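Side-chain contacts in GTP-binding protein (Thermus thermophilus, PDB 2DBY), which probably hydrolyses ATP and binds the 70S ribosome and its 50S subunit, and is seen here with GDP in its nucleotide pocket: residues Ala52-Phe57 / Pro64-Thr69; Asp214-Arg219 / Tyr264-Ser269; Thr286-Gly291 / Val295-Val300; Trp346-Leu349 / Asp353-Val356. All coordinates share one frame; numbering follows the deposited sequence.

Contact 1. Residues Ala52-Phe57 / Pro64-Thr69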
loop_
_atom_site.group_PDB
_atom_site.type_symbol
_atom_site.label_atom_id
_atom_site.label_comp_id
_atom_site.label_asym_id
_atom_site.label_seq_id
_atom_site.Cartn_x
_atom_site.Cartn_y
_atom_site.Cartn_z
ATOM N N ALA A 52 -12.982 -19.459 3.069
ATOM C CA ALA A 52 -12.528 -20.706 3.673
ATOM C C ALA A 52 -12.963 -20.695 5.151
ATOM O O ALA A 52 -13.477 -21.691 5.655
ATOM C CB ALA A 52 -10.998 -20.828 3.563
ATOM N N LEU A 53 -12.755 -19.573 5.835
ATOM C CA LEU A 53 -13.169 -19.439 7.238
ATOM C C LEU A 53 -14.677 -19.464 7.355
ATOM O O LEU A 53 -15.239 -20.028 8.306
ATOM C CB LEU A 53 -12.629 -18.138 7.816
ATOM C CG LEU A 53 -11.138 -18.258 8.091
ATOM C CD1 LEU A 53 -10.526 -16.862 8.282
ATOM C CD2 LEU A 53 -10.923 -19.147 9.310
ATOM N N GLN A 54 -15.343 -18.860 6.379
ATOM C CA GLN A 54 -16.787 -18.822 6.363
ATOM C C GLN A 54 -17.356 -20.240 6.318
ATOM O O GLN A 54 -18.308 -20.526 7.021
ATOM C CB GLN A 54 -17.294 -18.023 5.164
ATOM C CG GLN A 54 -18.801 -18.108 4.943
ATOM C CD GLN A 54 -19.241 -17.390 3.672
ATOM O OE1 GLN A 54 -18.901 -17.806 2.572
ATOM N NE2 GLN A 54 -19.989 -16.305 3.825
ATOM N N ARG A 55 -16.784 -21.128 5.505
ATOM C CA ARG A 55 -17.315 -22.496 5.452
ATOM C C ARG A 55 -17.068 -23.194 6.789
ATOM O O ARG A 55 -17.913 -23.959 7.274
ATOM C CB ARG A 55 -16.672 -23.325 4.322
ATOM C CG ARG A 55 -17.093 -24.797 4.380
ATOM C CD ARG A 55 -16.167 -25.735 3.618
ATOM N NE ARG A 55 -14.820 -25.845 4.182
ATOM C CZ ARG A 55 -14.491 -26.535 5.273
ATOM N NH1 ARG A 55 -15.414 -27.206 5.966
ATOM N NH2 ARG A 55 -13.213 -26.574 5.656
ATOM N N THR A 56 -15.916 -22.929 7.391
ATOM C CA THR A 56 -15.584 -23.535 8.673
ATOM C C THR A 56 -16.595 -23.186 9.764
ATOM O O THR A 56 -16.924 -24.024 10.601
ATOM C CB THR A 56 -14.180 -23.095 9.140
ATOM O OG1 THR A 56 -13.194 -23.615 8.237
ATOM C CG2 THR A 56 -13.888 -23.598 10.561
ATOM N N PHE A 57 -17.113 -21.961 9.747
ATOM C CA PHE A 57 -18.049 -21.543 10.780
ATOM C C PHE A 57 -19.528 -21.568 10.402
ATOM O O PHE A 57 -20.384 -21.140 11.171
ATOM C CB PHE A 57 -17.622 -20.165 11.312
ATOM C CG PHE A 57 -16.317 -20.196 12.074
ATOM C CD1 PHE A 57 -15.110 -19.836 11.469
ATOM C CD2 PHE A 57 -16.291 -20.639 13.390
ATOM C CE1 PHE A 57 -13.893 -19.918 12.170
ATOM C CE2 PHE A 57 -15.085 -20.730 14.100
ATOM C CZ PHE A 57 -13.885 -20.370 13.492
ATOM N N PRO A 64 -21.956 -17.285 8.179
ATOM C CA PRO A 64 -21.586 -15.932 8.582
ATOM C C PRO A 64 -21.170 -15.067 7.405
ATOM O O PRO A 64 -20.524 -15.535 6.463
ATOM C CB PRO A 64 -20.445 -16.160 9.566
ATOM C CG PRO A 64 -19.800 -17.409 9.033
ATOM C CD PRO A 64 -20.992 -18.273 8.688
ATOM N N PRO A 65 -21.565 -13.792 7.435
ATOM C CA PRO A 65 -21.207 -12.874 6.356
ATOM C C PRO A 65 -19.692 -12.641 6.432
ATOM O O PRO A 65 -19.086 -12.792 7.506
ATOM C CB PRO A 65 -21.975 -11.602 6.714
ATOM C CG PRO A 65 -23.096 -12.078 7.585
ATOM C CD PRO A 65 -22.447 -13.137 8.419
ATOM N N VAL A 66 -19.085 -12.283 5.308
ATOM C CA VAL A 66 -17.657 -11.991 5.291
ATOM C C VAL A 66 -17.486 -10.487 5.037
ATOM O O VAL A 66 -18.267 -9.877 4.296
ATOM C CB VAL A 66 -16.898 -12.786 4.182
ATOM C CG1 VAL A 66 -17.024 -14.263 4.423
ATOM C CG2 VAL A 66 -17.437 -12.429 2.802
ATOM N N VAL A 67 -16.487 -9.898 5.683
ATOM C CA VAL A 67 -16.191 -8.466 5.554
ATOM C C VAL A 67 -14.732 -8.344 5.141
ATOM O O VAL A 67 -13.831 -8.620 5.923
ATOM C CB VAL A 67 -16.384 -7.721 6.894
ATOM C CG1 VAL A 67 -16.128 -6.221 6.681
ATOM C CG2 VAL A 67 -17.813 -7.933 7.414
ATOM N N PRO A 68 -14.474 -7.925 3.896
ATOM C CA PRO A 68 -13.056 -7.825 3.535
ATOM C C PRO A 68 -12.454 -6.510 3.980
ATOM O O PRO A 68 -13.164 -5.594 4.418
ATOM C CB PRO A 68 -13.076 -7.917 2.012
ATOM C CG PRO A 68 -14.349 -7.153 1.673
ATOM C CD PRO A 68 -15.349 -7.599 2.750
ATOM N N THR A 69 -11.136 -6.433 3.882
ATOM C CA THR A 69 -10.449 -5.175 4.170
ATOM C C THR A 69 -10.278 -4.470 2.806
ATOM O O THR A 69 -10.928 -4.849 1.822
ATOM C CB THR A 69 -9.101 -5.399 4.913
ATOM O OG1 THR A 69 -8.531 -4.125 5.243
ATOM C CG2 THR A 69 -8.099 -6.205 4.062
#

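Contact 2. Residues Asp214-Arg219 / Tyr264-Ser269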
loop_
_atom_site.group_PDB
_atom_site.type_symbol
_atom_site.label_atom_id
_atom_site.label_comp_id
_atom_site.label_asym_id
_atom_site.label_seq_id
_atom_site.Cartn_x
_atom_site.Cartn_y
_atom_site.Cartn_z
ATOM N N ASP A 214 -1.627 -6.930 -24.220
ATOM C CA ASP A 214 -0.332 -7.052 -23.563
ATOM C C ASP A 214 -0.404 -7.591 -22.130
ATOM O O ASP A 214 0.621 -7.718 -21.475
ATOM C CB ASP A 214 0.391 -5.698 -23.564
ATOM C CG ASP A 214 1.157 -5.445 -24.855
ATOM O OD1 ASP A 214 1.422 -6.429 -25.576
ATOM O OD2 ASP A 214 1.505 -4.278 -25.151
ATOM N N LEU A 215 -1.612 -7.884 -21.635
ATOM C CA LEU A 215 -1.760 -8.415 -20.291
ATOM C C LEU A 215 -1.435 -9.904 -20.353
ATOM O O LEU A 215 -1.658 -10.557 -21.379
ATOM C CB LEU A 215 -3.192 -8.201 -19.769
ATOM C CG LEU A 215 -3.616 -6.728 -19.598
ATOM C CD1 LEU A 215 -5.111 -6.641 -19.264
ATOM C CD2 LEU A 215 -2.758 -6.072 -18.485
ATOM N N PRO A 216 -0.989 -10.479 -19.234
ATOM C CA PRO A 216 -0.775 -9.861 -17.923
ATOM C C PRO A 216 0.566 -9.192 -17.613
ATOM O O PRO A 216 0.639 -8.390 -16.686
ATOM C CB PRO A 216 -0.998 -11.031 -16.983
ATOM C CG PRO A 216 -0.256 -12.118 -17.721
ATOM C CD PRO A 216 -0.738 -11.930 -19.163
ATOM N N ASP A 217 1.623 -9.513 -18.357
ATOM C CA ASP A 217 2.950 -8.956 -18.024
ATOM C C ASP A 217 3.637 -8.046 -19.039
ATOM O O ASP A 217 4.811 -7.687 -18.851
ATOM C CB ASP A 217 3.925 -10.104 -17.715
ATOM C CG ASP A 217 3.391 -11.077 -16.681
ATOM O OD1 ASP A 217 2.922 -10.631 -15.619
ATOM O OD2 ASP A 217 3.467 -12.300 -16.932
ATOM N N GLY A 218 2.940 -7.687 -20.107
ATOM C CA GLY A 218 3.535 -6.841 -21.117
ATOM C C GLY A 218 4.745 -7.521 -21.733
ATOM O O GLY A 218 5.724 -6.868 -22.101
ATOM N N ARG A 219 4.686 -8.842 -21.851
ATOM C CA ARG A 219 5.802 -9.585 -22.429
ATOM C C ARG A 219 6.110 -9.139 -23.860
ATOM O O ARG A 219 5.226 -9.057 -24.711
ATOM C CB ARG A 219 5.498 -11.087 -22.399
ATOM C CG ARG A 219 6.608 -11.959 -22.957
ATOM C CD ARG A 219 6.238 -13.434 -22.913
ATOM N NE ARG A 219 7.274 -14.262 -23.521
ATOM C CZ ARG A 219 7.236 -15.590 -23.573
ATOM N NH1 ARG A 219 6.206 -16.247 -23.049
ATOM N NH2 ARG A 219 8.226 -16.263 -24.148
ATOM N N TYR A 264 -10.655 -14.530 -21.178
ATOM C CA TYR A 264 -9.543 -13.884 -21.870
ATOM C C TYR A 264 -8.205 -14.404 -21.342
ATOM O O TYR A 264 -7.155 -13.829 -21.628
ATOM C CB TYR A 264 -9.627 -12.363 -21.687
ATOM C CG TYR A 264 -8.745 -11.552 -22.626
ATOM C CD1 TYR A 264 -8.114 -10.402 -22.168
ATOM C CD2 TYR A 264 -8.550 -11.926 -23.969
ATOM C CE1 TYR A 264 -7.310 -9.636 -23.004
ATOM C CE2 TYR A 264 -7.737 -11.158 -24.831
ATOM C CZ TYR A 264 -7.120 -10.015 -24.327
ATOM O OH TYR A 264 -6.268 -9.247 -25.100
ATOM N N GLY A 265 -8.263 -15.469 -20.547
ATOM C CA GLY A 265 -7.053 -16.078 -20.005
ATOM C C GLY A 265 -6.355 -15.304 -18.894
ATOM O O GLY A 265 -5.176 -15.533 -18.628
ATOM N N LEU A 266 -7.074 -14.380 -18.257
ATOM C CA LEU A 266 -6.525 -13.573 -17.166
ATOM C C LEU A 266 -7.258 -13.988 -15.890
ATOM O O LEU A 266 -8.492 -14.149 -15.896
ATOM C CB LEU A 266 -6.733 -12.083 -17.451
ATOM C CG LEU A 266 -6.073 -11.617 -18.751
ATOM C CD1 LEU A 266 -6.468 -10.167 -19.010
ATOM C CD2 LEU A 266 -4.554 -11.762 -18.672
ATOM N N GLN A 267 -6.504 -14.142 -14.804
ATOM C CA GLN A 267 -7.080 -14.617 -13.544
ATOM C C GLN A 267 -7.395 -13.616 -12.434
ATOM O O GLN A 267 -8.100 -13.965 -11.477
ATOM C CB GLN A 267 -6.167 -15.701 -12.963
ATOM C CG GLN A 267 -5.823 -16.841 -13.932
ATOM C CD GLN A 267 -7.040 -17.453 -14.630
ATOM O OE1 GLN A 267 -8.121 -17.599 -14.039
ATOM N NE2 GLN A 267 -6.859 -17.828 -15.891
ATOM N N GLU A 268 -6.889 -12.392 -12.540
ATOM C CA GLU A 268 -7.110 -11.383 -11.497
ATOM C C GLU A 268 -7.198 -10.013 -12.162
ATOM O O GLU A 268 -6.430 -9.747 -13.068
ATOM C CB GLU A 268 -5.920 -11.440 -10.530
ATOM C CG GLU A 268 -5.962 -10.471 -9.382
ATOM C CD GLU A 268 -4.816 -10.710 -8.406
ATOM O OE1 GLU A 268 -3.716 -11.067 -8.878
ATOM O OE2 GLU A 268 -5.009 -10.540 -7.176
ATOM N N SER A 269 -8.117 -9.153 -11.730
ATOM C CA SER A 269 -8.230 -7.831 -12.355
ATOM C C SER A 269 -7.006 -6.994 -12.080
ATOM O O SER A 269 -6.249 -7.265 -11.146
ATOM C CB SER A 269 -9.458 -7.068 -11.845
ATOM O OG SER A 269 -9.283 -6.709 -10.494
#

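Contact 3. Residues Thr286-Gly291 / Val295-Val300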
loop_
_atom_site.group_PDB
_atom_site.type_symbol
_atom_site.label_atom_id
_atom_site.label_comp_id
_atom_site.label_asym_id
_atom_site.label_seq_id
_atom_site.Cartn_x
_atom_site.Cartn_y
_atom_site.Cartn_z
ATOM N N THR A 286 -2.690 -8.766 6.801
ATOM C CA THR A 286 -4.073 -9.006 7.146
ATOM C C THR A 286 -4.200 -9.974 8.317
ATOM O O THR A 286 -3.485 -10.974 8.349
ATOM C CB THR A 286 -4.820 -9.694 5.966
ATOM O OG1 THR A 286 -4.741 -8.866 4.795
ATOM C CG2 THR A 286 -6.279 -9.966 6.327
ATOM N N PHE A 287 -5.067 -9.664 9.286
ATOM C CA PHE A 287 -5.359 -10.645 10.344
ATOM C C PHE A 287 -6.884 -10.756 10.328
ATOM O O PHE A 287 -7.575 -9.861 9.796
ATOM C CB PHE A 287 -4.794 -10.249 11.732
ATOM C CG PHE A 287 -5.544 -9.158 12.445
ATOM C CD1 PHE A 287 -6.733 -9.431 13.125
ATOM C CD2 PHE A 287 -5.032 -7.860 12.485
ATOM C CE1 PHE A 287 -7.402 -8.428 13.837
ATOM C CE2 PHE A 287 -5.693 -6.861 13.190
ATOM C CZ PHE A 287 -6.877 -7.139 13.867
ATOM N N PHE A 288 -7.426 -11.851 10.866
ATOM C CA PHE A 288 -8.865 -12.066 10.826
ATOM C C PHE A 288 -9.525 -12.237 12.181
ATOM O O PHE A 288 -8.868 -12.580 13.152
ATOM C CB PHE A 288 -9.199 -13.382 10.068
ATOM C CG PHE A 288 -8.627 -13.466 8.680
ATOM C CD1 PHE A 288 -7.405 -14.082 8.451
ATOM C CD2 PHE A 288 -9.326 -12.931 7.601
ATOM C CE1 PHE A 288 -6.873 -14.167 7.144
ATOM C CE2 PHE A 288 -8.812 -13.005 6.299
ATOM C CZ PHE A 288 -7.578 -13.629 6.072
ATOM N N THR A 289 -10.822 -11.967 12.224
ATOM C CA THR A 289 -11.619 -12.308 13.405
ATOM C C THR A 289 -12.628 -13.258 12.747
ATOM O O THR A 289 -13.147 -12.978 11.656
ATOM C CB THR A 289 -12.283 -11.098 14.100
ATOM O OG1 THR A 289 -13.017 -10.298 13.170
ATOM C CG2 THR A 289 -11.218 -10.286 14.786
ATOM N N ALA A 290 -12.899 -14.391 13.380
ATOM C CA ALA A 290 -13.785 -15.359 12.752
ATOM C C ALA A 290 -14.624 -16.130 13.758
ATOM O O ALA A 290 -14.128 -16.559 14.797
ATOM C CB ALA A 290 -12.967 -16.332 11.914
ATOM N N GLY A 291 -15.893 -16.293 13.409
ATOM C CA GLY A 291 -16.834 -16.994 14.258
ATOM C C GLY A 291 -18.155 -17.147 13.534
ATOM O O GLY A 291 -18.316 -16.709 12.396
ATOM N N VAL A 295 -16.971 -13.163 9.699
ATOM C CA VAL A 295 -15.557 -13.448 9.433
ATOM C C VAL A 295 -15.101 -12.137 8.800
ATOM O O VAL A 295 -15.680 -11.703 7.818
ATOM C CB VAL A 295 -15.369 -14.599 8.426
ATOM C CG1 VAL A 295 -13.906 -14.680 7.989
ATOM C CG2 VAL A 295 -15.766 -15.910 9.074
ATOM N N ARG A 296 -14.085 -11.508 9.376
ATOM C CA ARG A 296 -13.640 -10.215 8.861
ATOM C C ARG A 296 -12.140 -10.117 8.793
ATOM O O ARG A 296 -11.416 -10.659 9.635
ATOM C CB ARG A 296 -14.187 -9.077 9.738
ATOM C CG ARG A 296 -13.680 -7.684 9.350
ATOM C CD ARG A 296 -14.492 -6.611 10.064
ATOM N NE ARG A 296 -13.976 -5.278 9.776
ATOM C CZ ARG A 296 -14.576 -4.147 10.135
ATOM N NH1 ARG A 296 -15.726 -4.183 10.797
ATOM N NH2 ARG A 296 -14.018 -2.981 9.829
ATOM N N ALA A 297 -11.673 -9.398 7.771
ATOM C CA ALA A 297 -10.255 -9.191 7.534
ATOM C C ALA A 297 -9.938 -7.800 8.054
ATOM O O ALA A 297 -10.704 -6.868 7.797
ATOM C CB ALA A 297 -9.963 -9.250 6.041
ATOM N N TRP A 298 -8.837 -7.693 8.785
ATOM C CA TRP A 298 -8.363 -6.434 9.359
ATOM C C TRP A 298 -6.954 -6.187 8.861
ATOM O O TRP A 298 -6.212 -7.123 8.579
ATOM C CB TRP A 298 -8.355 -6.510 10.889
ATOM C CG TRP A 298 -9.667 -6.874 11.474
ATOM C CD1 TRP A 298 -10.160 -8.139 11.682
ATOM C CD2 TRP A 298 -10.655 -5.973 11.971
ATOM N NE1 TRP A 298 -11.394 -8.073 12.287
ATOM C CE2 TRP A 298 -11.721 -6.755 12.477
ATOM C CE3 TRP A 298 -10.745 -4.576 12.045
ATOM C CZ2 TRP A 298 -12.867 -6.180 13.052
ATOM C CZ3 TRP A 298 -11.897 -4.006 12.624
ATOM C CH2 TRP A 298 -12.932 -4.813 13.114
ATOM N N THR A 299 -6.573 -4.916 8.780
ATOM C CA THR A 299 -5.250 -4.540 8.273
ATOM C C THR A 299 -4.433 -3.728 9.278
ATOM O O THR A 299 -4.948 -2.799 9.890
ATOM C CB THR A 299 -5.402 -3.658 7.006
ATOM O OG1 THR A 299 -6.073 -4.405 5.992
ATOM C CG2 THR A 299 -4.039 -3.198 6.479
ATOM N N VAL A 300 -3.180 -4.125 9.459
ATOM C CA VAL A 300 -2.236 -3.417 10.316
ATOM C C VAL A 300 -0.878 -3.424 9.639
ATOM O O VAL A 300 -0.596 -4.261 8.777
ATOM C CB VAL A 300 -2.065 -4.070 11.715
ATOM C CG1 VAL A 300 -3.358 -3.960 12.489
ATOM C CG2 VAL A 300 -1.613 -5.487 11.589
#

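Contact 4. Residues Trp346-Leu349 / Asp353-Val356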
loop_
_atom_site.group_PDB
_atom_site.type_symbol
_atom_site.label_atom_id
_atom_site.label_comp_id
_atom_site.label_asym_id
_atom_site.label_seq_id
_atom_site.Cartn_x
_atom_site.Cartn_y
_atom_site.Cartn_z
ATOM N N TRP A 346 -3.805 -26.138 18.993
ATOM C CA TRP A 346 -3.291 -25.245 17.957
ATOM C C TRP A 346 -3.573 -23.777 18.254
ATOM O O TRP A 346 -3.092 -22.884 17.540
ATOM C CB TRP A 346 -3.887 -25.607 16.589
ATOM C CG TRP A 346 -3.366 -26.901 16.016
ATOM C CD1 TRP A 346 -2.257 -27.592 16.423
ATOM C CD2 TRP A 346 -3.905 -27.628 14.907
ATOM N NE1 TRP A 346 -2.075 -28.702 15.635
ATOM C CE2 TRP A 346 -3.071 -28.749 14.695
ATOM C CE3 TRP A 346 -5.011 -27.444 14.071
ATOM C CZ2 TRP A 346 -3.307 -29.680 13.678
ATOM C CZ3 TRP A 346 -5.250 -28.371 13.058
ATOM C CH2 TRP A 346 -4.397 -29.476 12.870
ATOM N N VAL A 347 -4.354 -23.516 19.296
ATOM C CA VAL A 347 -4.683 -22.142 19.653
ATOM C C VAL A 347 -3.703 -21.619 20.684
ATOM O O VAL A 347 -3.565 -22.188 21.770
ATOM C CB VAL A 347 -6.113 -22.031 20.210
ATOM C CG1 VAL A 347 -6.364 -20.625 20.748
ATOM C CG2 VAL A 347 -7.128 -22.367 19.099
ATOM N N ARG A 348 -3.019 -20.531 20.342
ATOM C CA ARG A 348 -2.036 -19.926 21.233
ATOM C C ARG A 348 -2.571 -18.740 22.022
ATOM O O ARG A 348 -3.483 -18.034 21.588
ATOM C CB ARG A 348 -0.808 -19.474 20.434
ATOM C CG ARG A 348 0.210 -20.571 20.159
ATOM C CD ARG A 348 0.856 -20.420 18.785
ATOM N NE ARG A 348 1.239 -19.042 18.472
ATOM C CZ ARG A 348 0.987 -18.448 17.303
ATOM N NH1 ARG A 348 0.352 -19.119 16.350
ATOM N NH2 ARG A 348 1.357 -17.190 17.086
ATOM N N LEU A 349 -2.009 -18.539 23.209
ATOM C CA LEU A 349 -2.388 -17.405 24.029
ATOM C C LEU A 349 -1.154 -16.516 23.917
ATOM O O LEU A 349 -0.075 -16.884 24.385
ATOM C CB LEU A 349 -2.643 -17.843 25.479
ATOM C CG LEU A 349 -3.902 -18.701 25.687
ATOM C CD1 LEU A 349 -4.009 -19.142 27.146
ATOM C CD2 LEU A 349 -5.141 -17.905 25.284
ATOM N N ASP A 353 3.647 -8.552 23.682
ATOM C CA ASP A 353 4.902 -8.534 22.923
ATOM C C ASP A 353 4.803 -9.238 21.564
ATOM O O ASP A 353 5.727 -9.178 20.749
ATOM C CB ASP A 353 5.970 -9.251 23.734
ATOM C CG ASP A 353 5.585 -10.707 24.028
ATOM O OD1 ASP A 353 4.512 -10.930 24.641
ATOM O OD2 ASP A 353 6.343 -11.625 23.641
ATOM N N TYR A 354 3.690 -9.925 21.335
ATOM C CA TYR A 354 3.500 -10.679 20.097
ATOM C C TYR A 354 3.284 -9.824 18.849
ATOM O O TYR A 354 2.384 -8.990 18.821
ATOM C CB TYR A 354 2.310 -11.625 20.257
ATOM C CG TYR A 354 2.025 -12.417 19.019
ATOM C CD1 TYR A 354 2.942 -13.360 18.552
ATOM C CD2 TYR A 354 0.852 -12.211 18.289
ATOM C CE1 TYR A 354 2.704 -14.080 17.394
ATOM C CE2 TYR A 354 0.597 -12.930 17.120
ATOM C CZ TYR A 354 1.532 -13.863 16.679
ATOM O OH TYR A 354 1.311 -14.581 15.530
ATOM N N GLU A 355 4.120 -10.032 17.830
ATOM C CA GLU A 355 3.966 -9.319 16.567
ATOM C C GLU A 355 3.016 -10.145 15.694
ATOM O O GLU A 355 3.281 -11.325 15.409
ATOM C CB GLU A 355 5.323 -9.143 15.871
ATOM C CG GLU A 355 6.081 -7.908 16.364
ATOM C CD GLU A 355 7.535 -7.868 15.924
ATOM O OE1 GLU A 355 7.819 -8.151 14.741
ATOM O OE2 GLU A 355 8.395 -7.540 16.769
ATOM N N VAL A 356 1.913 -9.529 15.274
ATOM C CA VAL A 356 0.926 -10.223 14.453
ATOM C C VAL A 356 1.517 -10.668 13.126
ATOM O O VAL A 356 2.332 -9.968 12.520
ATOM C CB VAL A 356 -0.301 -9.338 14.195
ATOM C CG1 VAL A 356 -1.307 -10.084 13.317
ATOM C CG2 VAL A 356 -0.956 -8.967 15.521
#

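Contact 1. Residues Ala52-Phe57 / Pro64-Thr69
A partly buried helix-to-strand contact, made where the chain turns back within the P-loop GTPase region, joins Gln54 and Phe57 of helix 48-57 to Pro64 and Val66, where strand 66-75 begins. It is a short helix-loop-strand connection, away from the nucleotide, and one amide hydrogen bond bordered by apolar carbons carries it. Gln54 is drawn out to its full length: CG lies opposite the backbone N (chi1 171°) and CD continues the line, so the amide travels from the side of the helix to the incoming chain. There NE2 donates to Pro64 O over 2.8 Å. The N-H points almost straight at the oxygen (173°), which lies practically in the plane of the Gln54 amide, whereas the donor is tilted somewhat from the plane of the Pro64 carbonyl. Pro64 gives its carbonyl to the helix side chain and lays its ring beside Phe57, with CD 3.8 Å from Phe57 O and CG 4.2 Å from Phe57 CB. The Phe57 ring itself leads away to Trp338 and Leu332. The backbone of Pro65 and Val67 is hydrogen-bonded to Val295, which places this chain next to strand 295-301 in the sheet. Val66 crosses Gln54 at about a right angle; its CG1 sits 3.8 Å from Gln54 CB and 3.6 Å from Gln54 NE2.

Contact 2. Residues Asp214-Arg219 / Tyr264-Ser269
The loop that presses Leu215 and Pro216 against Leu266 is closed by a short hydrogen bond, Gly218 N to Asp214 O at 2.7 Å. Across the contact itself there is no polar bond; three apolar side chains do the work. The peptide bond before Pro216 is cis, a sharp kink that lets Leu215 and the proline ring face the same partner. Leu266 answers with a fork. Its CD1 meets the first residue, 3.8 Å from Leu215 CD1 and 3.9 Å from Leu215 CB, while CD2 takes the second, 3.9 Å from Pro216 CD and 4.0 Å from Pro216 CB. Both leucines set CG beside their own backbone N (chi1 -64° in Leu215, -59° in Leu266), and the two side chains cross at about a right angle. Just before Leu266, Gly265, with positive phi, is the C-prime residue of the Schellman motif that ends helix 254-263. Three residues on from Leu266, Ser269 is the N-cap of helix 270-281, its OG accepting from Gln272 N. Pro216 also touches Arg273 of that helix. Leu215 packs in addition on Val210, Leu245 and Ser242, and its side chain comes within about 8 Å (nearest atoms) of GDP. The cluster therefore lies beside the guanine-nucleotide site of a P-loop GTPase, next to the strand ends that carry the GDP-binding residues Asn209 and Ser242.

Contact 3. Residues Thr286-Gly291 / Val295-Val300
Two first torsions bring Phe287 and Trp298 together: Phe287 holds CG between its backbone N and carbonyl carbon (chi1 75°), which lays the ring across to the neighbouring strand, and Trp298 turns CG beside its N (chi1 -56°). As a result Trp298 CB stands over one face of the Phe287 ring, 3.5 Å from its centroid, a CH-pi contact. The phenyl and the five-membered ring of Trp298 are almost parallel but slid apart, with centroids 4.8 Å distant and little overlap. Val300 CG1 meets the phenyl at its edge, 3.8 Å from Phe287 CE2. The indole is fixed in rotation by its own N-H: NE1 donates to Thr289 OG1 at 2.9 Å and 176°, and the hydroxyl lies in the indole plane. On the opposite side of that plane from Phe287, the extended Arg296 lays its guanidinium against the outer rim of the six-membered ring, with Trp298 CH2 over its centre, 3.4 Å from its plane. Beneath these side chains the antiparallel hairpin is stitched by paired backbone bonds at Phe287-Trp298 and Thr289-Arg296. On the other face, largely buried, Ala297 CB lies 3.8 Å from Thr286 CG2 and 3.9 Å from Phe288 CE2, while Thr286 OG1 is bonded to Tyr279 OH. The hairpin belongs to the C-terminal part, probably a ubiquitin-like TGS domain; Val295 bonds through its backbone to Pro65 and Val67, Phe288 to Asp360 and Ile362 of strand 360-365, helix 306-313 covers Phe287 and Thr289, and helix 48-57 packs on Phe288 and Ala290.

Contact 4. Residues Trp346-Leu349 / Asp353-Val356
Arg348 and Tyr354 supply all the surface buried in this small contact on the outside of the domain, where a strand and the loop that follows it meet through their long side chains. The guanidinium comes to the phenol end of the tyrosine: NH2 lies 3.0 Å from Tyr354 OH. The N-H angle is only 131°, so the hydrogen bond is weak, although OH lies near the guanidinium plane at its edge. NH2 is also 3.4 Å from Tyr354 CZ and equally near CE1, so the arginine nitrogen rests against the hydroxyl-bearing corner of the ring and not against the oxygen alone. The two side chains cross at about a right angle and their flat groups are turned 69° apart. Arg348 arrives by a bent path, folded at chi2 and again at chi3 (44°), whereas Tyr354 keeps CG opposite its backbone N and reaches out straight. Firmer partners hold each end. Arg348 NE makes a salt bridge with Glu350, and Tyr354 OH has its strongest partner in Asp360 OD2, with Gln357 OE1 also within bonding distance; one hydroxyl proton cannot serve both fully. Around the pair, the backbone of Arg348 bonds to Val326 in strand 323-328 of the small antiparallel sheet, and its side chain touches Pro328. Tyr354 bonds by its backbone to Ala306 at the start of helix 306-313, and Asp360 opens strand 360-365 at the far edge of that sheet.

Overall arrangement
Contact 3 is the buried core, a hairpin with paired backbone bonds and ring packing; contacts 1 and 2 are partly buried, and contact 4 lies at the surface. Contacts 1 and 3 share a sheet, since strands 66-75 and 295-301 are neighbours, and touch through Val67 N to Val295 O and Thr69 OG1 to Thr299 OG1, linking the GTPase region to the C-terminal, probably ubiquitin-like part. Contact 4 touches contact 3 where Phe287 packs on Val356. Contact 2 stands apart beside the nucleotide pocket, its centre about 28 Å from that of contact 1. Its chemistry is purely apolar, against one straight amide bond in contact 1 and a weak arginine-to-phenol bond in contact 4.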